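PDB 3K11: putative glycosyl hydrolase from Bacteroides thetaiotaomicron VPI-5482, which probably acts as a hydrolase of the Glyco_hydro_88 sequence family, whose members have an (alpha/alpha)6-barrel fold, although its substrate is not established. Local coordinates for residues L139-L144 with I170-D175. Sequence-based numbering, arbitrary orientation.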
ATOM      1  N   LEU A 139      30.913  32.645   6.239  1.00 25.75           N
ATOM      2  CA  LEU A 139      31.466  33.448   7.341  1.00 25.00           C
ATOM      3  C   LEU A 139      30.524  33.586   8.527  1.00 26.18           C
ATOM      4  O   LEU A 139      30.971  33.598   9.676  1.00 26.13           O
ATOM      5  CB  LEU A 139      31.857  34.852   6.857  1.00 25.80           C
ATOM      6  CG  LEU A 139      32.993  34.928   5.823  1.00 25.72           C
ATOM      7  CD1 LEU A 139      33.005  36.331   5.220  1.00 24.25           C
ATOM      8  CD2 LEU A 139      34.333  34.531   6.440  1.00 30.10           C
ATOM      9  N   THR A 140      29.241  33.698   8.244  1.00 26.67           N
ATOM     10  CA  THR A 140      28.244  33.932   9.255  1.00 28.65           C
ATOM     11  C   THR A 140      27.079  32.960   9.035  1.00 28.34           C
ATOM     12  O   THR A 140      25.987  33.367   8.678  1.00 27.81           O
ATOM     13  CB  THR A 140      27.749  35.401   9.227  1.00 30.06           C
ATOM     14  OG1 THR A 140      27.320  35.727   7.888  1.00 34.80           O
ATOM     15  CG2 THR A 140      28.853  36.353   9.638  1.00 24.70           C
ATOM     16  N   PRO A 141      27.323  31.654   9.253  1.00 26.29           N
ATOM     17  CA  PRO A 141      26.238  30.703   9.119  1.00 26.20           C
ATOM     18  C   PRO A 141      25.131  30.998  10.127  1.00 26.59           C
ATOM     19  O   PRO A 141      25.416  31.507  11.209  1.00 25.76           O
ATOM     20  CB  PRO A 141      26.903  29.356   9.432  1.00 25.82           C
ATOM     21  CG  PRO A 141      28.090  29.693  10.258  1.00 25.72           C
ATOM     22  CD  PRO A 141      28.572  31.010   9.691  1.00 28.45           C
ATOM     23  N   HIS A 142      23.885  30.757   9.726  1.00 26.36           N
ATOM     24  CA  HIS A 142      22.748  30.943  10.603  1.00 28.41           C
ATOM     25  C   HIS A 142      21.894  29.705  10.823  1.00 28.06           C
ATOM     26  O   HIS A 142      20.936  29.784  11.571  1.00 30.05           O
ATOM     27  CB  HIS A 142      21.864  32.059  10.072  1.00 30.59           C
ATOM     28  CG  HIS A 142      22.540  33.381  10.093  1.00 33.56           C
ATOM     29  ND1 HIS A 142      22.801  34.103   8.954  1.00 43.97           N
ATOM     30  CD2 HIS A 142      23.063  34.087  11.116  1.00 36.32           C
ATOM     31  CE1 HIS A 142      23.440  35.212   9.280  1.00 35.08           C
ATOM     32  NE2 HIS A 142      23.614  35.225  10.584  1.00 35.30           N
ATOM     33  N   ALA A 143      22.264  28.564  10.246  1.00 26.20           N
ATOM     34  CA  ALA A 143      21.478  27.333  10.347  1.00 26.79           C
ATOM     35  C   ALA A 143      22.439  26.200  10.095  1.00 26.49           C
ATOM     36  O   ALA A 143      23.471  26.406   9.490  1.00 25.60           O
ATOM     37  CB  ALA A 143      20.362  27.326   9.308  1.00 27.10           C
ATOM     38  N   LEU A 144      22.131  25.003  10.566  1.00 26.38           N
ATOM     39  CA  LEU A 144      23.008  23.863  10.343  1.00 26.64           C
ATOM     40  C   LEU A 144      23.257  23.596   8.839  1.00 24.56           C
ATOM     41  O   LEU A 144      24.338  23.090   8.460  1.00 26.14           O
ATOM     42  CB  LEU A 144      22.435  22.614  11.005  1.00 23.78           C
ATOM     43  CG  LEU A 144      22.338  22.556  12.507  1.00 21.43           C
ATOM     44  CD1 LEU A 144      21.726  21.216  12.823  1.00 22.25           C
ATOM     45  CD2 LEU A 144      23.742  22.676  13.114  1.00 21.21           C
ATOM     46  N   ILE A 170      36.717  25.488   9.861  1.00 23.38           N
ATOM     47  CA  ILE A 170      36.183  24.442  10.736  1.00 22.48           C
ATOM     48  C   ILE A 170      35.803  25.040  12.085  1.00 24.76           C
ATOM     49  O   ILE A 170      34.700  24.818  12.591  1.00 25.62           O
ATOM     50  CB  ILE A 170      37.174  23.271  10.950  1.00 22.42           C
ATOM     51  CG1 ILE A 170      37.360  22.451   9.686  1.00 23.80           C
ATOM     52  CG2 ILE A 170      36.766  22.385  12.131  1.00 23.39           C
ATOM     53  CD1 ILE A 170      38.556  21.492   9.754  1.00 21.94           C
ATOM     54  N   GLN A 171      36.685  25.824  12.680  1.00 24.66           N
ATOM     55  CA  GLN A 171      36.349  26.387  14.009  1.00 24.74           C
ATOM     56  C   GLN A 171      35.140  27.306  13.943  1.00 24.34           C
ATOM     57  O   GLN A 171      34.278  27.284  14.845  1.00 24.15           O
ATOM     58  CB  GLN A 171      37.536  27.129  14.629  1.00 23.19           C
ATOM     59  CG  GLN A 171      38.798  26.250  14.884  1.00 26.89           C
ATOM     60  CD  GLN A 171      38.579  25.134  15.847  1.00 26.99           C
ATOM     61  OE1 GLN A 171      37.697  25.204  16.701  1.00 30.93           O
ATOM     62  NE2 GLN A 171      39.355  24.055  15.704  1.00 28.23           N
ATOM     63  N   ASN A 172      35.046  28.096  12.880  1.00 23.46           N
ATOM     64  CA  ASN A 172      33.914  29.017  12.725  1.00 24.44           C
ATOM     65  C   ASN A 172      32.601  28.258  12.552  1.00 26.64           C
ATOM     66  O   ASN A 172      31.597  28.563  13.148  1.00 25.56           O
ATOM     67  CB  ASN A 172      34.153  29.913  11.510  1.00 26.92           C
ATOM     68  CG  ASN A 172      33.128  31.017  11.375  1.00 28.19           C
ATOM     69  OD1 ASN A 172      32.915  31.767  12.314  1.00 28.45           O
ATOM     70  ND2 ASN A 172      32.515  31.141  10.199  1.00 26.00           N
ATOM     71  N   TYR A 173      32.612  27.291  11.659  1.00 24.58           N
ATOM     72  CA  TYR A 173      31.439  26.478  11.424  1.00 23.23           C
ATOM     73  C   TYR A 173      31.019  25.752  12.689  1.00 25.23           C
ATOM     74  O   TYR A 173      29.837  25.747  13.085  1.00 23.11           O
ATOM     75  CB  TYR A 173      31.752  25.452  10.359  1.00 24.11           C
ATOM     76  CG  TYR A 173      31.655  25.900   8.904  1.00 24.28           C
ATOM     77  CD1 TYR A 173      30.633  26.722   8.454  1.00 22.62           C
ATOM     78  CD2 TYR A 173      32.531  25.380   7.962  1.00 28.33           C
ATOM     79  CE1 TYR A 173      30.524  27.054   7.095  1.00 24.89           C
ATOM     80  CE2 TYR A 173      32.449  25.710   6.639  1.00 27.29           C
ATOM     81  CZ  TYR A 173      31.446  26.547   6.200  1.00 25.59           C
ATOM     82  OH  TYR A 173      31.343  26.812   4.839  1.00 28.03           O
ATOM     83  N   PHE A 174      31.977  25.132  13.342  1.00 25.22           N
ATOM     84  CA  PHE A 174      31.633  24.310  14.517  1.00 26.37           C
ATOM     85  C   PHE A 174      31.231  25.149  15.718  1.00 24.97           C
ATOM     86  O   PHE A 174      30.365  24.765  16.478  1.00 26.12           O
ATOM     87  CB  PHE A 174      32.763  23.381  14.933  1.00 23.69           C
ATOM     88  CG  PHE A 174      32.275  22.236  15.762  1.00 25.06           C
ATOM     89  CD1 PHE A 174      31.553  21.230  15.176  1.00 26.45           C
ATOM     90  CD2 PHE A 174      32.423  22.241  17.133  1.00 24.72           C
ATOM     91  CE1 PHE A 174      31.043  20.208  15.931  1.00 31.17           C
ATOM     92  CE2 PHE A 174      31.949  21.208  17.893  1.00 25.95           C
ATOM     93  CZ  PHE A 174      31.249  20.185  17.295  1.00 26.17           C
ATOM     94  N   ASP A 175      31.828  26.316  15.879  1.00 23.59           N
ATOM     95  CA  ASP A 175      31.372  27.206  16.936  1.00 24.13           C
ATOM     96  C   ASP A 175      29.887  27.495  16.736  1.00 23.38           C
ATOM     97  O   ASP A 175      29.090  27.475  17.692  1.00 25.95           O
ATOM     98  CB  ASP A 175      32.133  28.506  16.901  1.00 24.43           C
ATOM     99  CG  ASP A 175      31.658  29.511  17.981  1.00 33.10           C
ATOM    100  OD1 ASP A 175      31.474  29.141  19.134  1.00 37.10           O
ATOM    101  OD2 ASP A 175      31.500  30.682  17.661  1.00 42.46           O
TER
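Asn172 reaches from helix 167-180 to the backbone of Leu139, where helix 133-139 ends. Its ND2 donates a hydrogen bond to Leu139 O over 2.9 Å. The bond is nearly straight, with an N-H...O angle of 164°. The acceptor lies close to the amide plane of Asn172. At the carbonyl the geometry is less regular: ND2 sits above the plane, 52° out of it, and not on a lone pair. Asn172 CB already points at the loop, and with CG anti to the backbone N (chi1 -172°) the amide is carried on to Leu139 O.

Two residues on from Leu139, Pro141 lies beside the same amide. Its CD is 4.0 Å from Asn172 ND2, so the nitrogen that bonds Leu139 also has the proline ring next to it. Pro141 CG meets the Tyr173 ring at its edge, near the ring plane, 4.3 Å from CD1. The proline therefore abuts the rim of the tyrosine and does not stack on a face. Pro141 also rests on Phe176, one turn further along the helix from Asn172. Tyr173 packs against Val150 and Cys151 of helix 148-160, the helix that the loop leads into.

Thr140 is the first residue to leave helical geometry, and its OG1 is hydrogen-bonded back to Leu136 O. Farther along, His142 N bonds to Asp146 OD2, so the loop is also tied within itself. The contact joins this connection between helices 133-139 and 148-160 to the following helix 167-180. Its one hydrogen bond is straight at the donor but poorly aligned at the acceptor. It probably gives the helix-end carbonyl a partner without holding ND2 on a lone-pair direction, while the buried proline and tyrosine add a modest apolar contact.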